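Local coordinates for protein prolyl-tRNA synthetase (Naegleria fowleri, PDB 6UYH) that probably attaches proline to its cognate tRNA at the expense of ATP, as a class II aminoacyl-tRNA synthetase, and binds the inhibitor halofuginone together with an ATP analogue, at residues N230-Q235 with F509-Y513; T225-T229 with E412-R416; I204-T209 with S475-L480; L198-P202 with V278-H283. One frame throughout, in Å; residues are numbered along the deposited sequence.

Contact 1 of 4, residues N230-Q235 with F509-Y513; sequences NGRAVQ and FGRSY. With EDO (1,2-ethanediol), chain S.
Arg511 presents one guanidinium face to Arg232 NH2, which is offset toward the rim and 3.9 Å from Arg511 NH1. At its edge Arg511 NH1 donates to Asn230 O at 3.1 Å, nearly straight (169°); bends at chi2 (125°) and chi3 bring the chain back to that carbonyl. The Arg232 guanidinium, tilted 35° from the other, has Ser512 O at its own edge: Arg232 NH1 reaches Ser512 O at 3.1 Å, approaching from above the carbonyl plane. At the Tyr513 edge, in the ring plane, lies O2 of a 1,2-ethanediol probably from the crystallisation liquor, 2.6 Å from Tyr513 OH. Asn230 ND2 donates to Tyr513 OH at 3.0 Å, and Val234 CG2 packs obliquely against Tyr513 CD2 at 3.7 Å. Parallel strand pairing is brief: Ala233 N to Arg511 O (2.9 Å) and Tyr513 N to Ala233 O (3.1 Å) bracket Ser512. Asp464 accepts from Asn230 ND2, forms a salt bridge with Arg232 NE and a long, weak ion pair with Arg511, probably offsetting the two close positive charges. Gln235 O bonds the ribose of the ATP analogue, and the Tyr513 carboxylate pairs with Arg161, consistent with a C-terminus anchored beside the nucleotide pocket.

Contact 2 of 4, residues T225-T229 with E412-R416; sequences TFIAT and EMNER
Phe226 meets helix 391-415 through both its CB and its ring. With CG anti to the backbone N (chi1 180°), the side chain runs out past Met413 in the opposite direction, and Phe226 CB lies 3.9 Å from Met413 CG. Further out, Phe226 CE2 touches Arg416 CB at 3.6 Å. Phe226 CZ sits over one face of the Arg416 guanidinium, toward its rim; ring and guanidinium planes stand 84° apart, which rules out a parallel stack. Met435 of strand 435-440 also packs on Phe226 and on Met413.

Here strand 219-227 ends and turns back into strand 232-243, forming a beta-hairpin of the class II catalytic core with a G1 bulge where Gly231 and Arg232 face Ile227. On the helix side, Arg416 N bonds Met413 O at 2.9 Å.

Ala228, in the turn, offers its methyl and its carbonyl. Ala228 CB lies 3.5 Å from Glu412 OE1 and 3.7 Å from Arg416 NH1. Ala228 O takes its main bond from Arg416 NH2 at 2.7 Å (146°), on a lone pair in the carbonyl plane, while Arg416 NH1 adds a weak one at 3.3 Å. The bends at chi2 and chi3 of Arg416 bring the guanidinium round to this carbonyl, and Arg416 NH2 has a second acceptor in Gly433 O.

Contact 3 of 4, residues I204-T209 with S475-L480; sequences IKGTKT and SLCVPL
Lys205 O accepts the amide of Leu480, with Leu480 N at 3.0 Å and 166°, at one end of an antiparallel pairing. Two residues on, Thr207 and Val478 form a hydrogen-bonded pair: Thr207 N donates to Val478 O at 2.9 Å, and Val478 N returns a straighter bond (172°) to Thr207 O at 2.7 Å. Between this pair and the Lys205-Leu480 bond lies the non-hydrogen-bonded pair Gly206 and Pro479, with CA atoms 3.9 Å apart. Pro479, lacking an amide proton, occupies a position whose amide would not point at this partner strand, and the Gly206 backbone bonds Thr222 of strand 219-227.

Two waters bridge the strands, joining side-chain and backbone atoms. One lies 2.7 Å from Thr207 OG1 and donates to Val478 O. Because OG1 stands between the backbone N and the carbonyl carbon (chi1 58°), Thr207 turns its hydroxyl to this water while CG2 meets Leu480 CD2. A second water accepts from Thr209 N at 3.0 Å and donates to Ser475 OG at 2.9 Å. The Thr209 and Ser475 hydroxyls each also bond a carboxylate oxygen of Glu447, and Lys205 NZ forms a salt bridge with Glu189.

Strand 474-479 carries a classic beta bulge, Leu476 and Cys477 facing Leu508. Backbone pairing supplies three direct bonds, while waters and Glu447 satisfy the flanking polar atoms, joining the C-terminal domain to the catalytic core.

Contact 4 of 4, residues L198-P202 with V278-H283; sequences LLAVP and VMIMVH
His283 supplies the polar link: its NE2 donates to Leu199 O at 2.9 Å, at an N-H...O angle of 139°. The acceptor lies near the ring plane and the donor in the carbonyl plane, so the bend is at the hydrogen and not a tilt out of either plane. Ala200 O is also close to the ring edge, 3.0 Å from His283 NE2. The positive phi of Ala200 (55°), the first residue after helix 177-198 to leave helical angles, is consistent with two successive carbonyls approaching one nitrogen.

Van der Waals contacts accompany this bond. The methyl Ala200 CB is 3.6 Å from His283 NE2, and Val282 CG1 lies over one face of the imidazole, toward its rim. Leu199 CD2 touches Met279 SD at 3.8 Å, the two side chains crossing at about a right angle. Val201 uses both branches: with CG1 anti to the backbone N (chi1 169°), Val201 CG1 meets Val278 CG1 at 3.8 Å, while Val201 CG2 faces His283 NE2 at 3.9 Å and, more distantly, Val282 CG2 at 4.3 Å.

Helix 274-283 follows strand 261-272, an arrangement consistent with motif 3 of class II synthetases. Its flank and the loop after helix 177-198 both pack on Thr225 of strand 219-227; helix 391-415 touches Pro202 and His283, and helix 22-32 lies against Ile280 and Met281.

Overall arrangement
Contacts 1 and 4 are buried, whereas contacts 2 and 3 are partly buried. Contacts 1, 2 and 3 share neighbouring strands: 219-227 beside 232-243 links contacts 1 and 2, and 474-479 beside 505-512 links contacts 1 and 3. Contact 4 lies about 15 Å from contact 1 and 11 Å from contact 2, centre to centre, and meets them by packing, such as Val234 on Val278 in contact 1 and Thr225 on Val278 in contact 2. Chemistry follows place: strand pairing dominates contact 3 and combines with guanidinium groups in contact 1, while contacts 2 and 4 each join a helix to a turn or loop through one side chain reaching a backbone carbonyl amid apolar packing.

Contact 1 of 4, residues N230-Q235 with F509-Y513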
loop_
_atom_site.group_PDB
_atom_site.type_symbol
_atom_site.label_atom_id
_atom_site.label_comp_id
_atom_site.label_asym_id
_atom_site.label_seq_id
_atom_site.Cartn_x
_atom_site.Cartn_y
_atom_site.Cartn_z
ATOM N N ASN A 230 18.700 -23.239 13.344
ATOM C CA ASN A 230 20.092 -23.197 12.913
ATOM C C ASN A 230 20.924 -22.189 13.696
ATOM O O ASN A 230 22.062 -21.905 13.305
ATOM C CB ASN A 230 20.194 -22.933 11.405
ATOM C CG ASN A 230 19.507 -21.657 10.972
ATOM O OD1 ASN A 230 18.941 -20.928 11.783
ATOM N ND2 ASN A 230 19.560 -21.377 9.668
ATOM N N GLY A 231 20.403 -21.675 14.807
ATOM C CA GLY A 231 21.201 -20.836 15.700
ATOM C C GLY A 231 21.662 -19.528 15.092
ATOM O O GLY A 231 22.818 -19.125 15.295
ATOM N N ARG A 232 20.778 -18.842 14.367
ATOM C CA ARG A 232 21.125 -17.632 13.637
ATOM C C ARG A 232 20.236 -16.479 14.057
ATOM O O ARG A 232 19.020 -16.634 14.188
ATOM C CB ARG A 232 20.993 -17.826 12.131
ATOM C CG ARG A 232 21.957 -18.838 11.618
ATOM C CD ARG A 232 22.025 -18.900 10.113
ATOM N NE ARG A 232 23.052 -19.881 9.792
ATOM C CZ ARG A 232 24.298 -19.584 9.442
ATOM N NH1 ARG A 232 24.674 -18.312 9.321
ATOM N NH2 ARG A 232 25.155 -20.568 9.204
ATOM N N ALA A 233 20.852 -15.320 14.244
ATOM C CA ALA A 233 20.104 -14.111 14.512
ATOM C C ALA A 233 19.599 -13.510 13.205
ATOM O O ALA A 233 20.164 -13.738 12.128
ATOM C CB ALA A 233 20.977 -13.103 15.259
ATOM N N VAL A 234 18.515 -12.745 13.306
ATOM C CA VAL A 234 17.983 -11.970 12.191
ATOM C C VAL A 234 17.787 -10.539 12.673
ATOM O O VAL A 234 17.085 -10.303 13.664
ATOM C CB VAL A 234 16.660 -12.547 11.656
ATOM C CG1 VAL A 234 16.046 -11.610 10.609
ATOM C CG2 VAL A 234 16.869 -13.937 11.077
ATOM N N GLN A 235 18.397 -9.586 11.968
ATOM C CA GLN A 235 18.197 -8.173 12.262
ATOM C C GLN A 235 16.769 -7.796 11.889
ATOM O O GLN A 235 16.410 -7.777 10.704
ATOM C CB GLN A 235 19.235 -7.342 11.509
ATOM C CG GLN A 235 20.655 -7.420 12.101
ATOM C CD GLN A 235 21.297 -8.815 12.008
ATOM O OE1 GLN A 235 21.486 -9.356 10.917
ATOM N NE2 GLN A 235 21.637 -9.393 13.160
ATOM N N PHE A 509 27.167 -11.371 19.997
ATOM C CA PHE A 509 27.727 -11.833 18.740
ATOM C C PHE A 509 27.105 -13.175 18.392
ATOM O O PHE A 509 26.748 -13.957 19.280
ATOM C CB PHE A 509 29.261 -12.007 18.830
ATOM C CG PHE A 509 30.038 -10.753 18.541
ATOM C CD1 PHE A 509 29.981 -9.672 19.410
ATOM C CD2 PHE A 509 30.829 -10.660 17.401
ATOM C CE1 PHE A 509 30.700 -8.520 19.150
ATOM C CE2 PHE A 509 31.553 -9.497 17.131
ATOM C CZ PHE A 509 31.487 -8.429 18.009
ATOM N N GLY A 510 27.010 -13.456 17.101
ATOM C CA GLY A 510 26.447 -14.729 16.685
ATOM C C GLY A 510 26.470 -14.871 15.179
ATOM O O GLY A 510 26.815 -13.939 14.444
ATOM N N ARG A 511 26.129 -16.077 14.728
ATOM C CA ARG A 511 25.830 -16.277 13.319
ATOM C C ARG A 511 24.540 -15.544 12.967
ATOM O O ARG A 511 23.702 -15.274 13.827
ATOM C CB ARG A 511 25.706 -17.766 12.999
ATOM C CG ARG A 511 26.977 -18.551 13.332
ATOM C CD ARG A 511 26.675 -19.723 14.259
ATOM N NE ARG A 511 25.691 -20.641 13.690
ATOM C CZ ARG A 511 25.996 -21.765 13.047
ATOM N NH1 ARG A 511 25.024 -22.534 12.565
ATOM N NH2 ARG A 511 27.268 -22.127 12.892
ATOM N N SER A 512 24.372 -15.238 11.683
ATOM C CA SER A 512 23.292 -14.358 11.260
ATOM C C SER A 512 22.836 -14.746 9.858
ATOM O O SER A 512 23.527 -15.467 9.136
ATOM C CB SER A 512 23.754 -12.895 11.312
ATOM O OG SER A 512 22.792 -11.993 10.789
ATOM N N TYR A 513 21.663 -14.238 9.475
ATOM C CA TYR A 513 21.239 -14.237 8.080
ATOM C C TYR A 513 21.781 -12.962 7.435
ATOM O O TYR A 513 22.240 -12.053 8.141
ATOM C CB TYR A 513 19.709 -14.300 7.950
ATOM C CG TYR A 513 19.177 -15.702 7.965
ATOM C CD1 TYR A 513 18.956 -16.401 6.781
ATOM C CD2 TYR A 513 18.915 -16.346 9.166
ATOM C CE1 TYR A 513 18.494 -17.709 6.793
ATOM C CE2 TYR A 513 18.446 -17.645 9.187
ATOM C CZ TYR A 513 18.235 -18.318 8.003
ATOM O OH TYR A 513 17.786 -19.612 8.036
ATOM O OXT TYR A 513 21.777 -12.804 6.215
HETATM C C1 EDO S . 15.897 -20.776 4.536
HETATM O O1 EDO S . 16.635 -20.892 3.313
HETATM C C2 EDO S . 16.643 -21.457 5.673
HETATM O O2 EDO S . 17.971 -20.920 5.765
HETATM O O HOH W 1 24.631 -17.773 16.786
#

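Contact 2 of 4, residues T225-T229 with E412-R416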
loop_
_atom_site.group_PDB
_atom_site.type_symbol
_atom_site.label_atom_id
_atom_site.label_comp_id
_atom_site.label_asym_id
_atom_site.label_seq_id
_atom_site.Cartn_x
_atom_site.Cartn_y
_atom_site.Cartn_z
ATOM N N THR A 225 16.312 -10.721 16.487
ATOM C CA THR A 225 15.500 -11.921 16.644
ATOM C C THR A 225 16.388 -13.133 16.413
ATOM O O THR A 225 17.526 -13.013 15.945
ATOM C CB THR A 225 14.307 -11.946 15.678
ATOM O OG1 THR A 225 14.782 -11.970 14.331
ATOM C CG2 THR A 225 13.401 -10.709 15.869
ATOM N N PHE A 226 15.870 -14.311 16.757
ATOM C CA PHE A 226 16.710 -15.502 16.822
ATOM C C PHE A 226 16.004 -16.706 16.219
ATOM O O PHE A 226 14.860 -17.004 16.575
ATOM C CB PHE A 226 17.094 -15.810 18.270
ATOM C CG PHE A 226 17.957 -17.029 18.427
ATOM C CD1 PHE A 226 19.250 -17.062 17.906
ATOM C CD2 PHE A 226 17.493 -18.136 19.127
ATOM C CE1 PHE A 226 20.063 -18.192 18.077
ATOM C CE2 PHE A 226 18.313 -19.265 19.309
ATOM C CZ PHE A 226 19.596 -19.278 18.775
ATOM N N ILE A 227 16.706 -17.414 15.335
ATOM C CA ILE A 227 16.186 -18.626 14.708
ATOM C C ILE A 227 16.853 -19.813 15.400
ATOM O O ILE A 227 18.010 -20.132 15.130
ATOM C CB ILE A 227 16.432 -18.637 13.196
ATOM C CG1 ILE A 227 15.972 -17.307 12.571
ATOM C CG2 ILE A 227 15.708 -19.844 12.541
ATOM C CD1 ILE A 227 14.521 -16.900 12.877
ATOM N N ALA A 228 16.102 -20.502 16.265
ATOM C CA ALA A 228 16.681 -21.573 17.078
ATOM C C ALA A 228 17.139 -22.768 16.247
ATOM O O ALA A 228 18.102 -23.445 16.628
ATOM C CB ALA A 228 15.674 -22.033 18.134
ATOM N N THR A 229 16.458 -23.069 15.133
ATOM C CA THR A 229 16.763 -24.302 14.405
ATOM C C THR A 229 18.216 -24.332 13.937
ATOM O O THR A 229 18.915 -25.332 14.119
ATOM C CB THR A 229 15.813 -24.481 13.216
ATOM O OG1 THR A 229 14.483 -24.684 13.705
ATOM C CG2 THR A 229 16.216 -25.724 12.398
ATOM N N GLU A 412 13.286 -20.549 24.578
ATOM C CA GLU A 412 14.298 -21.085 23.671
ATOM C C GLU A 412 15.405 -20.068 23.423
ATOM O O GLU A 412 16.594 -20.400 23.491
ATOM C CB GLU A 412 13.663 -21.502 22.344
ATOM C CG GLU A 412 12.704 -22.674 22.428
ATOM C CD GLU A 412 12.195 -23.111 21.060
ATOM O OE1 GLU A 412 12.867 -22.809 20.051
ATOM O OE2 GLU A 412 11.123 -23.750 20.992
ATOM N N MET A 413 15.036 -18.819 23.127
ATOM C CA MET A 413 16.054 -17.815 22.825
ATOM C C MET A 413 16.990 -17.599 24.011
ATOM O O MET A 413 18.219 -17.588 23.853
ATOM C CB MET A 413 15.394 -16.499 22.417
ATOM C CG MET A 413 16.424 -15.409 22.079
ATOM S SD MET A 413 15.685 -13.917 21.411
ATOM C CE MET A 413 14.946 -13.260 22.897
ATOM N N ASN A 414 16.424 -17.438 25.213
ATOM C CA ASN A 414 17.240 -17.122 26.383
ATOM C C ASN A 414 18.166 -18.277 26.742
ATOM O O ASN A 414 19.300 -18.053 27.183
ATOM C CB ASN A 414 16.346 -16.764 27.572
ATOM C CG ASN A 414 15.769 -15.370 27.464
ATOM O OD1 ASN A 414 16.388 -14.480 26.881
ATOM N ND2 ASN A 414 14.579 -15.169 28.027
ATOM N N GLU A 415 17.698 -19.517 26.567
ATOM C CA GLU A 415 18.546 -20.687 26.784
ATOM C C GLU A 415 19.721 -20.732 25.819
ATOM O O GLU A 415 20.709 -21.428 26.092
ATOM C CB GLU A 415 17.734 -21.977 26.627
ATOM C CG GLU A 415 16.767 -22.284 27.760
ATOM C CD GLU A 415 15.808 -23.426 27.423
ATOM O OE1 GLU A 415 15.659 -23.766 26.227
ATOM O OE2 GLU A 415 15.200 -23.980 28.361
ATOM N N ARG A 416 19.631 -20.021 24.692
ATOM C CA ARG A 416 20.644 -20.067 23.645
ATOM C C ARG A 416 21.495 -18.808 23.618
ATOM O O ARG A 416 22.161 -18.535 22.615
ATOM C CB ARG A 416 19.989 -20.298 22.284
ATOM C CG ARG A 416 19.164 -21.566 22.223
ATOM C CD ARG A 416 20.017 -22.779 21.975
ATOM N NE ARG A 416 20.452 -22.840 20.588
ATOM C CZ ARG A 416 19.699 -23.309 19.594
ATOM N NH1 ARG A 416 18.476 -23.759 19.848
ATOM N NH2 ARG A 416 20.170 -23.327 18.351
#

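Contact 3 of 4, residues I204-T209 with S475-L480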
loop_
_atom_site.group_PDB
_atom_site.type_symbol
_atom_site.label_atom_id
_atom_site.label_comp_id
_atom_site.label_asym_id
_atom_site.label_seq_id
_atom_site.Cartn_x
_atom_site.Cartn_y
_atom_site.Cartn_z
ATOM N N ILE A 204 15.462 -8.679 21.222
ATOM C CA ILE A 204 16.457 -8.055 22.087
ATOM C C ILE A 204 16.788 -6.697 21.490
ATOM O O ILE A 204 17.201 -6.616 20.326
ATOM C CB ILE A 204 17.731 -8.899 22.212
ATOM C CG1 ILE A 204 17.418 -10.262 22.826
ATOM C CG2 ILE A 204 18.745 -8.159 23.080
ATOM C CD1 ILE A 204 18.578 -11.229 22.736
ATOM N N LYS A 205 16.608 -5.638 22.276
ATOM C CA LYS A 205 16.941 -4.291 21.830
ATOM C C LYS A 205 18.418 -4.010 22.068
ATOM O O LYS A 205 18.952 -4.321 23.126
ATOM C CB LYS A 205 16.121 -3.257 22.599
ATOM C CG LYS A 205 14.644 -3.233 22.301
ATOM C CD LYS A 205 13.980 -2.261 23.276
ATOM C CE LYS A 205 12.492 -2.065 22.964
ATOM N NZ LYS A 205 11.888 -1.164 23.993
ATOM N N GLY A 206 19.060 -3.358 21.107
ATOM C CA GLY A 206 20.445 -2.987 21.315
ATOM C C GLY A 206 20.856 -1.926 20.320
ATOM O O GLY A 206 20.094 -1.549 19.428
ATOM N N THR A 207 22.072 -1.427 20.500
ATOM C CA THR A 207 22.688 -0.551 19.515
ATOM C C THR A 207 23.654 -1.364 18.661
ATOM O O THR A 207 24.286 -2.301 19.144
ATOM C CB THR A 207 23.444 0.597 20.191
ATOM O OG1 THR A 207 24.440 0.048 21.053
ATOM C CG2 THR A 207 22.502 1.439 21.025
ATOM N N LYS A 208 23.765 -0.999 17.390
ATOM C CA LYS A 208 24.754 -1.634 16.533
ATOM C C LYS A 208 26.147 -1.060 16.782
ATOM O O LYS A 208 26.310 0.080 17.235
ATOM C CB LYS A 208 24.372 -1.473 15.061
ATOM C CG LYS A 208 23.176 -2.300 14.663
ATOM C CD LYS A 208 22.994 -2.268 13.161
ATOM C CE LYS A 208 21.717 -2.969 12.748
ATOM N NZ LYS A 208 21.576 -2.961 11.269
ATOM N N THR A 209 27.165 -1.883 16.521
ATOM C CA THR A 209 28.541 -1.415 16.607
ATOM C C THR A 209 28.863 -0.464 15.450
ATOM O O THR A 209 28.098 -0.325 14.494
ATOM C CB THR A 209 29.504 -2.597 16.574
ATOM O OG1 THR A 209 29.311 -3.304 15.343
ATOM C CG2 THR A 209 29.213 -3.536 17.721
ATOM N N SER A 475 28.801 -9.090 14.851
ATOM C CA SER A 475 28.166 -8.379 15.942
ATOM C C SER A 475 26.680 -8.266 15.643
ATOM O O SER A 475 26.276 -7.980 14.509
ATOM C CB SER A 475 28.786 -6.997 16.143
ATOM O OG SER A 475 28.436 -6.151 15.079
ATOM N N LEU A 476 25.866 -8.553 16.646
ATOM C CA LEU A 476 24.422 -8.450 16.505
ATOM C C LEU A 476 23.933 -7.135 17.100
ATOM O O LEU A 476 23.356 -6.302 16.396
ATOM C CB LEU A 476 23.764 -9.670 17.160
ATOM C CG LEU A 476 24.340 -10.999 16.639
ATOM C CD1 LEU A 476 23.727 -12.189 17.389
ATOM C CD2 LEU A 476 24.170 -11.135 15.115
ATOM N N CYS A 477 24.240 -6.892 18.371
ATOM C CA CYS A 477 23.977 -5.594 18.974
ATOM C C CYS A 477 24.727 -5.530 20.290
ATOM O O CYS A 477 25.163 -6.549 20.830
ATOM C CB CYS A 477 22.488 -5.372 19.212
ATOM S SG CYS A 477 21.813 -6.454 20.482
ATOM N N VAL A 478 24.863 -4.315 20.808
ATOM C CA VAL A 478 25.210 -4.099 22.208
ATOM C C VAL A 478 23.898 -3.905 22.967
ATOM O O VAL A 478 23.238 -2.857 22.789
ATOM C CB VAL A 478 26.146 -2.896 22.375
ATOM C CG1 VAL A 478 26.517 -2.714 23.841
ATOM C CG2 VAL A 478 27.395 -3.074 21.509
ATOM N N PRO A 479 23.455 -4.878 23.760
ATOM C CA PRO A 479 22.126 -4.778 24.384
ATOM C C PRO A 479 21.959 -3.487 25.176
ATOM O O PRO A 479 22.862 -3.077 25.912
ATOM C CB PRO A 479 22.080 -6.009 25.296
ATOM C CG PRO A 479 22.968 -7.007 24.615
ATOM C CD PRO A 479 24.100 -6.179 24.029
ATOM N N LEU A 480 20.794 -2.833 25.002
ATOM C CA LEU A 480 20.497 -1.621 25.764
ATOM C C LEU A 480 20.510 -1.881 27.263
ATOM O O LEU A 480 21.028 -1.066 28.042
ATOM C CB LEU A 480 19.131 -1.048 25.363
ATOM C CG LEU A 480 18.899 -0.681 23.908
ATOM C CD1 LEU A 480 17.541 -0.018 23.779
ATOM C CD2 LEU A 480 20.002 0.240 23.420
HETATM O O HOH W 2 24.107 0.108 23.772
HETATM O O HOH W 3 26.131 -4.589 15.854
#

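Contact 4 of 4, residues L198-P202 with V278-H283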
loop_
_atom_site.group_PDB
_atom_site.type_symbol
_atom_site.label_atom_id
_atom_site.label_comp_id
_atom_site.label_asym_id
_atom_site.label_seq_id
_atom_site.Cartn_x
_atom_site.Cartn_y
_atom_site.Cartn_z
ATOM N N LEU A 198 2.105 -8.894 17.891
ATOM C CA LEU A 198 1.458 -9.399 16.683
ATOM C C LEU A 198 1.996 -10.756 16.246
ATOM O O LEU A 198 1.215 -11.660 15.927
ATOM C CB LEU A 198 1.614 -8.399 15.526
ATOM C CG LEU A 198 0.846 -7.084 15.657
ATOM C CD1 LEU A 198 1.028 -6.246 14.403
ATOM C CD2 LEU A 198 -0.623 -7.370 15.918
ATOM N N LEU A 199 3.321 -10.910 16.204
ATOM C CA LEU A 199 3.967 -12.095 15.639
ATOM C C LEU A 199 4.409 -13.115 16.679
ATOM O O LEU A 199 4.886 -14.193 16.294
ATOM C CB LEU A 199 5.178 -11.671 14.792
ATOM C CG LEU A 199 4.864 -10.600 13.732
ATOM C CD1 LEU A 199 6.112 -10.208 12.954
ATOM C CD2 LEU A 199 3.754 -11.052 12.776
ATOM N N ALA A 200 4.269 -12.800 17.972
ATOM C CA ALA A 200 4.691 -13.671 19.073
ATOM C C ALA A 200 6.166 -14.062 18.958
ATOM O O ALA A 200 6.556 -15.179 19.298
ATOM C CB ALA A 200 3.797 -14.913 19.171
ATOM N N VAL A 201 6.995 -13.138 18.486
ATOM C CA VAL A 201 8.435 -13.357 18.339
ATOM C C VAL A 201 9.159 -12.487 19.363
ATOM O O VAL A 201 8.968 -11.267 19.369
ATOM C CB VAL A 201 8.927 -13.029 16.920
ATOM C CG1 VAL A 201 10.460 -13.018 16.895
ATOM C CG2 VAL A 201 8.379 -14.034 15.903
ATOM N N PRO A 202 10.014 -13.051 20.211
ATOM C CA PRO A 202 10.732 -12.229 21.189
ATOM C C PRO A 202 11.906 -11.508 20.547
ATOM O O PRO A 202 12.489 -11.974 19.565
ATOM C CB PRO A 202 11.212 -13.259 22.221
ATOM C CG PRO A 202 11.446 -14.496 21.401
ATOM C CD PRO A 202 10.331 -14.482 20.352
ATOM N N VAL A 278 10.780 -14.264 9.689
ATOM C CA VAL A 278 11.104 -14.556 11.082
ATOM C C VAL A 278 9.956 -15.306 11.737
ATOM O O VAL A 278 10.153 -16.337 12.394
ATOM C CB VAL A 278 11.429 -13.256 11.840
ATOM C CG1 VAL A 278 11.666 -13.564 13.322
ATOM C CG2 VAL A 278 12.674 -12.606 11.247
ATOM N N MET A 279 8.735 -14.805 11.544
ATOM C CA MET A 279 7.544 -15.430 12.107
ATOM C C MET A 279 7.468 -16.905 11.735
ATOM O O MET A 279 7.236 -17.771 12.589
ATOM C CB MET A 279 6.296 -14.685 11.607
ATOM C CG MET A 279 4.977 -15.218 12.176
ATOM S SD MET A 279 3.570 -14.530 11.251
ATOM C CE MET A 279 3.682 -15.405 9.687
ATOM N N ILE A 280 7.689 -17.209 10.454
ATOM C CA ILE A 280 7.577 -18.581 9.975
ATOM C C ILE A 280 8.726 -19.443 10.500
ATOM O O ILE A 280 8.513 -20.569 10.962
ATOM C CB ILE A 280 7.518 -18.593 8.440
ATOM C CG1 ILE A 280 6.258 -17.854 7.969
ATOM C CG2 ILE A 280 7.597 -20.028 7.919
ATOM C CD1 ILE A 280 6.211 -17.640 6.460
ATOM N N MET A 281 9.966 -18.940 10.424
ATOM C CA MET A 281 11.096 -19.732 10.896
ATOM C C MET A 281 11.015 -20.006 12.390
ATOM O O MET A 281 11.468 -21.065 12.848
ATOM C CB MET A 281 12.426 -19.037 10.573
ATOM C CG MET A 281 12.775 -19.061 9.092
ATOM S SD MET A 281 14.339 -18.183 8.789
ATOM C CE MET A 281 14.496 -18.450 7.021
ATOM N N VAL A 282 10.469 -19.065 13.168
ATOM C CA VAL A 282 10.368 -19.270 14.612
ATOM C C VAL A 282 9.262 -20.273 14.935
ATOM O O VAL A 282 9.478 -21.234 15.685
ATOM C CB VAL A 282 10.154 -17.926 15.339
ATOM C CG1 VAL A 282 9.831 -18.164 16.812
ATOM C CG2 VAL A 282 11.397 -17.035 15.213
ATOM N N HIS A 283 8.070 -20.092 14.353
ATOM C CA HIS A 283 6.883 -20.817 14.814
ATOM C C HIS A 283 6.484 -22.023 13.970
ATOM O O HIS A 283 5.748 -22.880 14.473
ATOM C CB HIS A 283 5.663 -19.889 14.868
ATOM C CG HIS A 283 5.804 -18.753 15.824
ATOM N ND1 HIS A 283 6.117 -18.927 17.153
ATOM C CD2 HIS A 283 5.622 -17.424 15.649
ATOM C CE1 HIS A 283 6.153 -17.748 17.749
ATOM N NE2 HIS A 283 5.856 -16.820 16.858
#